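Local coordinates for protein CysE, serine acetyltransferase (Brucella abortus, PDB 4HZD) that probably transfers the acetyl group of acetyl-coenzyme A to the hydroxyl of L-serine, making O-acetylserine for cysteine biosynthesis, at residues Val244-Ala247 with Arg252-Gly255; Glu61-Pro66 with Asp71-Thr76; Glu29-Asp34 with Phe40-Ile45; Asp17-Ser22 with Val90-Ile95. All blocks are in the same frame, centred on the assembly; numbering follows the deposited sequence.

Contact 1: residues Val244-Ala247 with Arg252-Gly255; sequences VTVA and RIIG. With COA (coenzyme A), chain C.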
# COMPACT_ATOMS: atom_id res chain seq x y z
N VAL A 244 -21.33 -23.73 -38.86
CA VAL A 244 -20.35 -24.82 -38.99
C VAL A 244 -19.34 -24.89 -37.82
O VAL A 244 -19.13 -23.90 -37.10
CB VAL A 244 -19.57 -24.74 -40.34
CG1 VAL A 244 -20.52 -24.83 -41.53
CG2 VAL A 244 -18.76 -23.46 -40.44
N THR A 245 -18.72 -26.06 -37.64
CA THR A 245 -17.54 -26.14 -36.78
C THR A 245 -16.29 -26.20 -37.64
O THR A 245 -16.26 -26.96 -38.62
CB THR A 245 -17.57 -27.31 -35.80
OG1 THR A 245 -18.82 -27.30 -35.09
CG2 THR A 245 -16.43 -27.20 -34.80
N VAL A 246 -15.28 -25.39 -37.29
CA VAL A 246 -13.97 -25.49 -37.92
C VAL A 246 -12.91 -25.93 -36.93
O VAL A 246 -12.97 -25.64 -35.73
CB VAL A 246 -13.52 -24.20 -38.69
CG1 VAL A 246 -14.68 -23.65 -39.50
CG2 VAL A 246 -13.02 -23.10 -37.76
N ALA A 247 -11.94 -26.67 -37.44
CA ALA A 247 -10.79 -27.07 -36.61
C ALA A 247 -9.57 -27.17 -37.47
O ALA A 247 -9.69 -27.25 -38.69
CB ALA A 247 -11.09 -28.39 -35.91
N ARG A 252 -10.33 -25.85 -41.08
CA ARG A 252 -11.18 -26.39 -42.14
C ARG A 252 -12.48 -26.75 -41.50
O ARG A 252 -12.50 -27.14 -40.32
CB ARG A 252 -10.59 -27.68 -42.69
CG ARG A 252 -9.18 -27.59 -43.19
CD ARG A 252 -9.14 -26.89 -44.53
NE ARG A 252 -7.80 -27.02 -45.08
CZ ARG A 252 -7.17 -26.07 -45.76
NH1 ARG A 252 -7.76 -24.90 -45.96
NH2 ARG A 252 -5.94 -26.28 -46.19
N ILE A 253 -13.56 -26.66 -42.27
CA ILE A 253 -14.88 -27.07 -41.79
C ILE A 253 -14.86 -28.56 -41.47
O ILE A 253 -14.43 -29.38 -42.28
CB ILE A 253 -16.01 -26.72 -42.79
CG1 ILE A 253 -16.09 -25.20 -42.94
CG2 ILE A 253 -17.34 -27.29 -42.30
CD1 ILE A 253 -16.70 -24.73 -44.23
N ILE A 254 -15.28 -28.90 -40.26
CA ILE A 254 -15.26 -30.29 -39.83
C ILE A 254 -16.68 -30.76 -39.59
O ILE A 254 -16.90 -31.92 -39.28
CB ILE A 254 -14.37 -30.54 -38.56
CG1 ILE A 254 -14.79 -29.66 -37.38
CG2 ILE A 254 -12.89 -30.34 -38.83
CD1 ILE A 254 -15.65 -30.39 -36.39
N GLY A 255 -17.65 -29.86 -39.73
CA GLY A 255 -19.03 -30.24 -39.52
C GLY A 255 -20.01 -29.10 -39.43
O GLY A 255 -19.67 -27.94 -39.63
N1A COA C . -8.30 -29.69 -33.52
C2A COA C . -8.19 -30.49 -34.61
N3A COA C . -9.17 -31.32 -35.03
C4A COA C . -10.34 -31.41 -34.33
C5A COA C . -10.54 -30.59 -33.13
C6A COA C . -9.42 -29.69 -32.74
N6A COA C . -9.49 -28.89 -31.65
N7A COA C . -11.77 -30.89 -32.67
C8A COA C . -12.32 -31.82 -33.50
N9A COA C . -11.46 -32.12 -34.49
C1B COA C . -11.65 -33.09 -35.61
C2B COA C . -11.64 -34.53 -35.13
O2B COA C . -10.30 -35.02 -35.00
C3B COA C . -12.41 -35.24 -36.22
O3B COA C . -11.53 -35.63 -37.29
P3B COA C . -11.61 -37.08 -38.02
O7A COA C . -13.09 -37.19 -38.35
O8A COA C . -11.12 -38.07 -36.98
O9A COA C . -10.68 -36.98 -39.21
C4B COA C . -13.41 -34.17 -36.70
O4B COA C . -12.89 -32.90 -36.30
C5B COA C . -14.80 -34.36 -36.09
O5B COA C . -14.72 -34.22 -34.67
P1A COA C . -16.01 -33.97 -33.74
O1A COA C . -15.54 -34.04 -32.30
O2A COA C . -17.12 -34.90 -34.21
O3A COA C . -16.42 -32.45 -34.12
P2A COA C . -17.20 -31.42 -33.13
O4A COA C . -18.14 -32.23 -32.27
O5A COA C . -17.75 -30.27 -33.95
O6A COA C . -16.01 -30.85 -32.19
CBP COA C . -15.24 -28.82 -30.99
CCP COA C . -16.24 -29.97 -31.08
CDP COA C . -14.33 -28.83 -32.21
CEP COA C . -16.05 -27.52 -30.99
CAP COA C . -14.41 -28.98 -29.69
OAP COA C . -13.75 -30.26 -29.61
C9P COA C . -13.38 -27.90 -29.44
O9P COA C . -12.18 -28.10 -29.64
N8P COA C . -13.86 -26.74 -28.98
C7P COA C . -13.18 -25.91 -28.01
C6P COA C . -13.51 -26.28 -26.57
C5P COA C . -12.49 -25.66 -25.64
O5P COA C . -11.68 -24.85 -26.07
N4P COA C . -12.56 -26.06 -24.36
C3P COA C . -11.60 -25.76 -23.31
C2P COA C . -12.20 -25.99 -21.93
S1P COA C . -11.18 -25.17 -20.69
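Thr245 is faced by both Ile254 and Gly255, a classic beta bulge in a hairpin that doubles as one wall of the coenzyme A pocket. The Thr245 carbonyl O takes a nearly straight bond from Ile254 N (2.7 Å, 177°) and a weak one from Gly255 N, while Thr245 N returns the pairing to Gly255 O. The bulge brings the Ile254 side chain to the cofactor. With CG1 lodged between its backbone N and carbonyl carbon (chi1 56°) and an unusual chi2 of 100°, CD1 lies against Thr245 CG2 (3.6 Å) and close to the pyrophosphate bridge, 3.2 Å from coenzyme A O3A. Thr245 OG1 adds a weak bond to O5A of the same pyrophosphate. Further along, the Ala247 methyl sits over a face of the adenine, CB 3.5 Å from C4A, and also touches Ile254 CG2 (3.9 Å). The other face of the hairpin is apolar: the Ile253 and Val246 side chains cross at a slant, CG1 to CG1 4.0 Å. Strand 244-247 pairs on its far side with Lys229 and Ala231. Strand 252-256 is the sheet's antiparallel outermost strand within this chain; the others run parallel, from successive coils of the left-handed beta-helix.

Contact 2: residues Glu61-Pro66 with Asp71-Thr76; sequences ERLGHP and DILRQT. With MG (magnesium ion), chain E.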
# COMPACT_ATOMS: atom_id res chain seq x y z
N GLU A 61 -11.06 -1.89 -7.56
CA GLU A 61 -10.12 -2.42 -6.55
C GLU A 61 -9.10 -3.35 -7.19
O GLU A 61 -7.94 -3.35 -6.80
CB GLU A 61 -10.84 -3.19 -5.41
CG GLU A 61 -11.65 -2.30 -4.44
CD GLU A 61 -10.84 -1.17 -3.84
OE1 GLU A 61 -9.86 -1.45 -3.14
OE2 GLU A 61 -11.16 0.02 -4.10
N ARG A 62 -9.53 -4.14 -8.17
CA ARG A 62 -8.59 -5.02 -8.88
C ARG A 62 -7.59 -4.21 -9.71
O ARG A 62 -6.40 -4.53 -9.73
CB ARG A 62 -9.36 -6.05 -9.73
CG ARG A 62 -10.31 -6.94 -8.90
CD ARG A 62 -10.64 -8.21 -9.70
NE ARG A 62 -9.52 -9.14 -9.56
CZ ARG A 62 -9.42 -10.36 -10.10
NH1 ARG A 62 -10.35 -10.83 -10.93
NH2 ARG A 62 -8.37 -11.11 -9.82
N LEU A 63 -8.05 -3.15 -10.35
CA LEU A 63 -7.18 -2.35 -11.24
C LEU A 63 -6.42 -1.27 -10.48
O LEU A 63 -5.39 -0.77 -10.96
CB LEU A 63 -8.04 -1.68 -12.35
CG LEU A 63 -8.86 -2.62 -13.25
CD1 LEU A 63 -9.85 -1.82 -14.08
CD2 LEU A 63 -7.91 -3.45 -14.11
N GLY A 64 -6.93 -0.87 -9.32
CA GLY A 64 -6.23 0.16 -8.51
C GLY A 64 -4.73 -0.06 -8.32
O GLY A 64 -4.30 -1.19 -8.12
N HIS A 65 -3.95 1.02 -8.38
CA HIS A 65 -2.48 1.02 -8.25
C HIS A 65 -2.01 2.38 -7.75
O HIS A 65 -2.68 3.37 -7.99
CB HIS A 65 -1.87 0.79 -9.63
CG HIS A 65 -0.41 0.49 -9.59
ND1 HIS A 65 0.51 1.45 -9.65
CD2 HIS A 65 0.28 -0.72 -9.49
CE1 HIS A 65 1.74 0.91 -9.55
NE2 HIS A 65 1.61 -0.42 -9.48
N PRO A 66 -0.84 2.46 -7.06
CA PRO A 66 -0.37 3.80 -6.70
C PRO A 66 -0.40 4.78 -7.91
O PRO A 66 -0.63 5.98 -7.73
CB PRO A 66 1.06 3.57 -6.15
CG PRO A 66 1.27 2.08 -6.11
CD PRO A 66 -0.03 1.39 -6.44
N ASP A 71 -10.03 4.68 -6.41
CA ASP A 71 -11.04 5.74 -6.35
C ASP A 71 -11.26 6.49 -7.64
O ASP A 71 -12.40 6.76 -8.04
CB ASP A 71 -10.68 6.75 -5.23
CG ASP A 71 -10.58 6.07 -3.90
OD1 ASP A 71 -11.62 5.99 -3.19
OD2 ASP A 71 -9.48 5.53 -3.63
N ILE A 72 -10.17 6.90 -8.28
CA ILE A 72 -10.25 7.58 -9.56
C ILE A 72 -10.91 6.68 -10.58
O ILE A 72 -11.80 7.12 -11.34
CB ILE A 72 -8.86 8.04 -10.06
CG1 ILE A 72 -8.37 9.20 -9.15
CG2 ILE A 72 -8.93 8.45 -11.53
CD1 ILE A 72 -6.84 9.37 -9.10
N LEU A 73 -10.52 5.41 -10.57
CA LEU A 73 -11.15 4.43 -11.49
C LEU A 73 -12.65 4.28 -11.19
O LEU A 73 -13.46 4.27 -12.11
CB LEU A 73 -10.44 3.08 -11.44
CG LEU A 73 -8.95 3.05 -11.78
CD1 LEU A 73 -8.39 1.63 -11.74
CD2 LEU A 73 -8.82 3.62 -13.18
N ARG A 74 -13.02 4.15 -9.92
CA ARG A 74 -14.43 3.99 -9.54
C ARG A 74 -15.29 5.22 -9.90
O ARG A 74 -16.43 5.07 -10.38
CB ARG A 74 -14.55 3.65 -8.06
CG ARG A 74 -15.96 3.42 -7.53
CD ARG A 74 -15.99 3.29 -6.00
NE ARG A 74 -15.54 4.53 -5.36
CZ ARG A 74 -14.36 4.73 -4.76
NH1 ARG A 74 -13.47 3.75 -4.64
NH2 ARG A 74 -14.09 5.93 -4.23
N GLN A 75 -14.76 6.42 -9.64
CA GLN A 75 -15.41 7.68 -10.01
C GLN A 75 -15.59 7.82 -11.54
O GLN A 75 -16.60 8.35 -12.00
CB GLN A 75 -14.61 8.89 -9.46
CG GLN A 75 -14.50 8.98 -7.94
CD GLN A 75 -13.44 9.98 -7.47
OE1 GLN A 75 -12.62 10.47 -8.26
NE2 GLN A 75 -13.47 10.31 -6.17
N THR A 76 -14.58 7.37 -12.30
CA THR A 76 -14.65 7.35 -13.75
C THR A 76 -15.71 6.33 -14.26
O THR A 76 -16.56 6.69 -15.07
CB THR A 76 -13.24 7.16 -14.36
OG1 THR A 76 -12.37 8.10 -13.73
CG2 THR A 76 -13.25 7.40 -15.87
MG MG E . -9.02 3.68 -2.21
O HOH W 1 -11.08 2.51 -3.27
O HOH W 2 -13.40 1.00 -5.33
O HOH W 3 -9.27 2.42 -0.57
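The guanidinium of Arg74 reaches Glu61 through water, and its surroundings are ordered by its plane. At the edge, in plane, lie Asp71 OD1 and waters 1 and 2; Asp71 O sits 4.2 Å above one face, offset toward the rim. A second flat group, the His65 ring, has Pro66 CD against one face. The setting is a helix-loop-helix connection in the helical N-terminal domain, where helix 51-63 ends at Gly64 and helix 70-83 starts soon after. Arg74 and Asp71 form a salt bridge across about one turn of helix 70-83, NH2 to OD1 at 2.7 Å, the carboxylate being met on its anti side. Across the contact Glu61 OE2 remains 4.4 Å from Arg74 NH1, beyond a salt bridge, and water 2 bridges them (2.8 Å from water to NH1); water 1 does so with a weak bond to NH1. Water 1 also joins a magnesium ion that Asp71 OD2 binds at 2.4 Å, together with water 3. The metal and Arg74 take different oxygens of Asp71, and these two positive partners probably offset the negative charge of Glu61 and Asp71. Arg74 of the third subunit approaches this Arg74, two like charges, with a long, weak ion pair to Asp71. Beneath this polar layer Leu73 points at the helix end, its CD1 tight against Leu63 CB at 3.4 Å, and Phe138 of helix 136-149 packs on Leu73. Further along, Ile72 O accepts both Thr76 OG1 (2.6 Å) and Thr76 N, which arrive from opposite faces of the carbonyl plane.

Contact 3: residues Glu29-Asp34 with Phe40-Ile45; sequences EATRND and FLYATI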
# COMPACT_ATOMS: atom_id res chain seq x y z
N GLU A 29 -24.64 -14.97 3.19
CA GLU A 29 -24.49 -16.34 3.63
C GLU A 29 -23.02 -16.74 3.70
O GLU A 29 -22.59 -17.43 4.63
CB GLU A 29 -25.30 -17.26 2.74
CG GLU A 29 -25.82 -18.49 3.46
CD GLU A 29 -26.74 -18.16 4.64
OE1 GLU A 29 -27.31 -17.04 4.74
OE2 GLU A 29 -26.91 -19.06 5.49
N ALA A 30 -22.25 -16.25 2.72
CA ALA A 30 -20.82 -16.47 2.64
C ALA A 30 -20.10 -15.89 3.84
O ALA A 30 -19.16 -16.49 4.35
CB ALA A 30 -20.25 -15.87 1.35
N THR A 31 -20.55 -14.71 4.28
CA THR A 31 -19.92 -14.01 5.42
C THR A 31 -20.14 -14.73 6.73
O THR A 31 -19.21 -14.88 7.52
CB THR A 31 -20.35 -12.52 5.50
OG1 THR A 31 -19.91 -11.88 4.31
CG2 THR A 31 -19.67 -11.81 6.70
N ARG A 32 -21.37 -15.19 6.94
CA ARG A 32 -21.71 -15.97 8.13
C ARG A 32 -20.85 -17.20 8.24
O ARG A 32 -20.35 -17.54 9.31
CB ARG A 32 -23.17 -16.42 8.09
CG ARG A 32 -24.17 -15.29 8.00
CD ARG A 32 -25.62 -15.79 8.07
NE ARG A 32 -26.37 -14.63 8.48
CZ ARG A 32 -26.87 -14.44 9.70
NH1 ARG A 32 -26.83 -15.40 10.61
NH2 ARG A 32 -27.45 -13.29 9.97
N ASN A 33 -20.70 -17.89 7.11
CA ASN A 33 -19.97 -19.14 7.03
C ASN A 33 -18.44 -18.93 7.15
O ASN A 33 -17.73 -19.81 7.65
CB ASN A 33 -20.37 -19.85 5.71
CG ASN A 33 -19.66 -21.17 5.51
OD1 ASN A 33 -19.93 -22.15 6.22
ND2 ASN A 33 -18.76 -21.23 4.51
N ASP A 34 -17.94 -17.77 6.71
CA ASP A 34 -16.48 -17.52 6.72
C ASP A 34 -16.25 -16.03 7.08
O ASP A 34 -15.97 -15.21 6.19
CB ASP A 34 -15.87 -17.91 5.33
CG ASP A 34 -14.37 -18.29 5.38
OD1 ASP A 34 -13.68 -17.85 6.31
OD2 ASP A 34 -13.87 -19.05 4.48
N PHE A 40 -14.20 -7.99 2.88
CA PHE A 40 -14.29 -8.12 1.41
C PHE A 40 -15.73 -8.10 0.90
O PHE A 40 -16.10 -7.34 -0.01
CB PHE A 40 -13.61 -9.44 1.00
CG PHE A 40 -13.64 -9.72 -0.49
CD1 PHE A 40 -13.19 -8.77 -1.42
CD2 PHE A 40 -14.04 -10.97 -0.97
CE1 PHE A 40 -13.21 -9.06 -2.79
CE2 PHE A 40 -14.03 -11.28 -2.32
CZ PHE A 40 -13.60 -10.32 -3.23
N LEU A 41 -16.55 -8.94 1.48
CA LEU A 41 -17.90 -9.12 1.00
C LEU A 41 -18.83 -7.98 1.37
O LEU A 41 -19.74 -7.68 0.60
CB LEU A 41 -18.44 -10.45 1.47
CG LEU A 41 -17.71 -11.68 0.93
CD1 LEU A 41 -18.06 -12.89 1.78
CD2 LEU A 41 -18.11 -11.90 -0.53
N TYR A 42 -18.61 -7.32 2.51
CA TYR A 42 -19.43 -6.13 2.83
C TYR A 42 -19.04 -4.92 2.01
O TYR A 42 -19.90 -4.20 1.51
CB TYR A 42 -19.37 -5.79 4.35
CG TYR A 42 -20.48 -6.52 5.10
CD1 TYR A 42 -20.44 -7.91 5.23
CD2 TYR A 42 -21.57 -5.85 5.62
CE1 TYR A 42 -21.43 -8.61 5.86
CE2 TYR A 42 -22.59 -6.54 6.29
CZ TYR A 42 -22.50 -7.92 6.41
OH TYR A 42 -23.43 -8.68 7.03
N ALA A 43 -17.72 -4.71 1.86
CA ALA A 43 -17.25 -3.52 1.13
C ALA A 43 -17.55 -3.66 -0.35
O ALA A 43 -17.76 -2.65 -1.06
CB ALA A 43 -15.77 -3.32 1.35
N THR A 44 -17.55 -4.90 -0.85
CA THR A 44 -17.81 -5.04 -2.28
C THR A 44 -19.27 -5.29 -2.68
O THR A 44 -19.65 -4.88 -3.76
CB THR A 44 -16.74 -5.82 -3.13
OG1 THR A 44 -17.32 -6.74 -4.08
CG2 THR A 44 -15.52 -6.30 -2.39
N ILE A 45 -20.05 -5.97 -1.84
CA ILE A 45 -21.44 -6.25 -2.16
C ILE A 45 -22.39 -5.60 -1.14
O ILE A 45 -23.24 -4.80 -1.50
CB ILE A 45 -21.73 -7.77 -2.11
CG1 ILE A 45 -20.82 -8.58 -3.07
CG2 ILE A 45 -23.22 -8.06 -2.25
CD1 ILE A 45 -21.10 -8.37 -4.55
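Ala30, whose methyl meets Leu41, also takes part in the shortest sound polar bond of these segments: its carbonyl O receives Asp34 N at 2.9 Å. Asp34 N is shared, since Thr31 O accepts it weakly as well, and this fork marks where helix 18-33 gives way to the turn. Across the interface Leu41 CD1 does most of the touching. It rests 3.7 Å from Ala30 CB and 3.3 Å from Thr31 OG1, with Leu41 CB also close to that hydroxyl. The Thr31 and Leu41 side chains overlap alongside, pointing oppositely. The setting is an antiparallel helical hairpin: the axes of 29-33 and 40-45 run at 163° and come within 10.2 Å, and a short link joins them. The Thr31 hydroxyl, though it lies against Leu41 CD1 and CB, is satisfied by Ala27 O one turn back. That bond is open to it because OG1 stands beside the backbone N (chi1 -63°); the same torsion puts the methyl CG2 anti to that N and against Tyr42. There the two side chains meet at about a right angle, with CG2 near the plane of the ring at its edge, 3.7 Å from CE1. Pro35 of the fifth subunit packs on both Thr31 and Tyr42. Elsewhere the hairpin meets the second subunit: Asp34 OD2 makes a salt bridge to Arg135 NE of that subunit, and the Phe40 ring stands edge-to-face with Tyr141 of that subunit.

Contact 4: residues Asp17-Ser22 with Val90-Ile95; sequences DPIWHS and VLRVDI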
# COMPACT_ATOMS: atom_id res chain seq x y z
N ASP A 17 -35.26 -7.52 -10.04
CA ASP A 17 -33.80 -7.64 -10.16
C ASP A 17 -33.32 -8.91 -9.47
O ASP A 17 -32.54 -8.81 -8.51
CB ASP A 17 -33.12 -6.41 -9.52
CG ASP A 17 -31.70 -6.16 -10.03
OD1 ASP A 17 -31.14 -6.98 -10.78
OD2 ASP A 17 -31.13 -5.13 -9.67
N PRO A 18 -33.75 -10.10 -9.94
CA PRO A 18 -33.36 -11.31 -9.21
C PRO A 18 -31.85 -11.53 -9.16
O PRO A 18 -31.38 -12.22 -8.24
CB PRO A 18 -34.06 -12.45 -9.98
CG PRO A 18 -34.32 -11.88 -11.33
CD PRO A 18 -34.65 -10.44 -11.07
N ILE A 19 -31.10 -10.98 -10.12
CA ILE A 19 -29.64 -11.17 -10.15
C ILE A 19 -29.02 -10.48 -8.94
O ILE A 19 -28.29 -11.11 -8.19
CB ILE A 19 -28.97 -10.74 -11.49
CG1 ILE A 19 -29.38 -11.66 -12.66
CG2 ILE A 19 -27.44 -10.74 -11.36
CD1 ILE A 19 -29.10 -11.09 -14.07
N TRP A 20 -29.35 -9.20 -8.72
CA TRP A 20 -28.84 -8.45 -7.53
C TRP A 20 -29.27 -9.05 -6.22
O TRP A 20 -28.49 -9.12 -5.25
CB TRP A 20 -29.31 -7.01 -7.62
CG TRP A 20 -28.89 -6.07 -6.50
CD1 TRP A 20 -29.69 -5.13 -5.87
CD2 TRP A 20 -27.56 -5.92 -5.88
NE1 TRP A 20 -28.97 -4.41 -4.94
CE2 TRP A 20 -27.68 -4.84 -4.90
CE3 TRP A 20 -26.31 -6.56 -6.04
CZ2 TRP A 20 -26.60 -4.42 -4.12
CZ3 TRP A 20 -25.23 -6.12 -5.26
CH2 TRP A 20 -25.38 -5.09 -4.30
N HIS A 21 -30.54 -9.45 -6.13
CA HIS A 21 -31.03 -10.00 -4.87
C HIS A 21 -30.37 -11.31 -4.55
O HIS A 21 -30.02 -11.54 -3.38
CB HIS A 21 -32.57 -10.12 -4.83
CG HIS A 21 -33.27 -8.80 -4.94
ND1 HIS A 21 -34.20 -8.55 -5.89
CD2 HIS A 21 -33.12 -7.61 -4.21
CE1 HIS A 21 -34.64 -7.27 -5.76
NE2 HIS A 21 -33.97 -6.70 -4.75
N SER A 22 -30.19 -12.18 -5.53
CA SER A 22 -29.46 -13.44 -5.25
C SER A 22 -28.03 -13.15 -4.83
O SER A 22 -27.51 -13.82 -3.93
CB SER A 22 -29.42 -14.39 -6.45
OG SER A 22 -30.68 -14.46 -7.03
N VAL A 90 -26.57 -4.43 -19.84
CA VAL A 90 -25.44 -5.14 -20.46
C VAL A 90 -24.72 -5.99 -19.40
O VAL A 90 -24.47 -7.19 -19.63
CB VAL A 90 -24.45 -4.18 -21.16
CG1 VAL A 90 -23.19 -4.90 -21.61
CG2 VAL A 90 -25.10 -3.46 -22.36
N LEU A 91 -24.43 -5.42 -18.23
CA LEU A 91 -23.63 -6.17 -17.23
C LEU A 91 -24.43 -7.38 -16.68
O LEU A 91 -23.86 -8.43 -16.37
CB LEU A 91 -23.12 -5.24 -16.10
CG LEU A 91 -24.10 -4.70 -15.07
CD1 LEU A 91 -24.38 -5.75 -14.02
CD2 LEU A 91 -23.64 -3.38 -14.44
N ARG A 92 -25.74 -7.21 -16.54
CA ARG A 92 -26.67 -8.28 -16.16
C ARG A 92 -26.76 -9.41 -17.20
O ARG A 92 -26.81 -10.60 -16.83
CB ARG A 92 -28.07 -7.69 -15.84
CG ARG A 92 -28.23 -7.21 -14.38
CD ARG A 92 -29.48 -6.34 -14.19
NE ARG A 92 -29.56 -5.70 -12.86
CZ ARG A 92 -28.94 -4.56 -12.51
NH1 ARG A 92 -28.13 -3.91 -13.35
NH2 ARG A 92 -29.11 -4.06 -11.28
N VAL A 93 -26.80 -9.07 -18.48
CA VAL A 93 -26.75 -10.11 -19.52
C VAL A 93 -25.37 -10.81 -19.54
O VAL A 93 -25.29 -12.03 -19.73
CB VAL A 93 -27.19 -9.62 -20.92
CG1 VAL A 93 -28.63 -9.12 -20.87
CG2 VAL A 93 -26.32 -8.50 -21.44
N ASP A 94 -24.30 -10.05 -19.29
CA ASP A 94 -22.95 -10.65 -19.21
C ASP A 94 -22.84 -11.61 -18.04
O ASP A 94 -22.21 -12.68 -18.14
CB ASP A 94 -21.86 -9.57 -19.13
CG ASP A 94 -21.64 -8.83 -20.44
OD1 ASP A 94 -22.13 -9.24 -21.52
OD2 ASP A 94 -20.95 -7.80 -20.40
N ILE A 95 -23.43 -11.24 -16.90
CA ILE A 95 -23.50 -12.11 -15.72
C ILE A 95 -24.34 -13.36 -16.01
O ILE A 95 -23.93 -14.50 -15.70
CB ILE A 95 -24.07 -11.34 -14.50
CG1 ILE A 95 -23.08 -10.31 -13.95
CG2 ILE A 95 -24.48 -12.32 -13.38
CD1 ILE A 95 -23.68 -9.46 -12.84
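Asp17 and Arg92 meet with their side chains at about a right angle, and their end groups are gripped side-on: NE and NH2 of the arginine each take one carboxylate oxygen. The two planes are turned 36° apart. NE reaches OD1 at 2.9 Å in an almost straight bond, yet approaches it from above the carboxylate plane; NH2 meets OD2 at 2.8 Å on its syn side. Both oxygens stay close to the guanidinium plane, which means the arginine is aligned with its partner better than the aspartate is. Arg92 spans the contact by an extended chain from CG to NE, and Asp17 sets CG anti to its backbone N (chi1 -158°). The third nitrogen, NH1, is held by Glu52 OE2 and by Ser88 O, so the cation is pinned between two acids. Alongside the ion pair Ile19 is directed toward the other helix. Its side chain runs aslant to that of Arg92, CD1 lying 3.6 Å from Arg92 O and 4.0 Å from Arg92 CB. The Ile19 and Ile95 side chains pass in opposite senses, touching through their CG2 atoms at 3.9 Å. Leu51 packs against both Ile19 and Arg92. Asp17 stands at the N-cap position of helix 18-33, where the helix end may also steady its negative charge. A salt bridge at a helix start, with an isoleucine contact beside it, thus ties helix 18-33 to helix 87-101 within the helical serine acetyltransferase N-terminal domain.

The four contacts divide between the two parts of the subunit. Contacts 2, 3 and 4 lie in the helical N-terminal domain, and contact 1 supplies Thr245, Ala247 and Ile254 to the coenzyme A pocket of the beta-helix. Contacts 3 and 4 share helix 18-33 and touch directly, Ile45 O lying 3.5 Å from Trp20 CH2, with centres 18 Å apart. Contacts 2 and 3 are both nested in the chain segment that contact 4 closes, and both also meet the second subunit; their centres are 21 Å apart. The centre of contact 1 is about 34 Å from that of contact 4, 43 Å from contact 2 and 45 Å from contact 3; contacts 2 and 3 lie across the chain's centre from it.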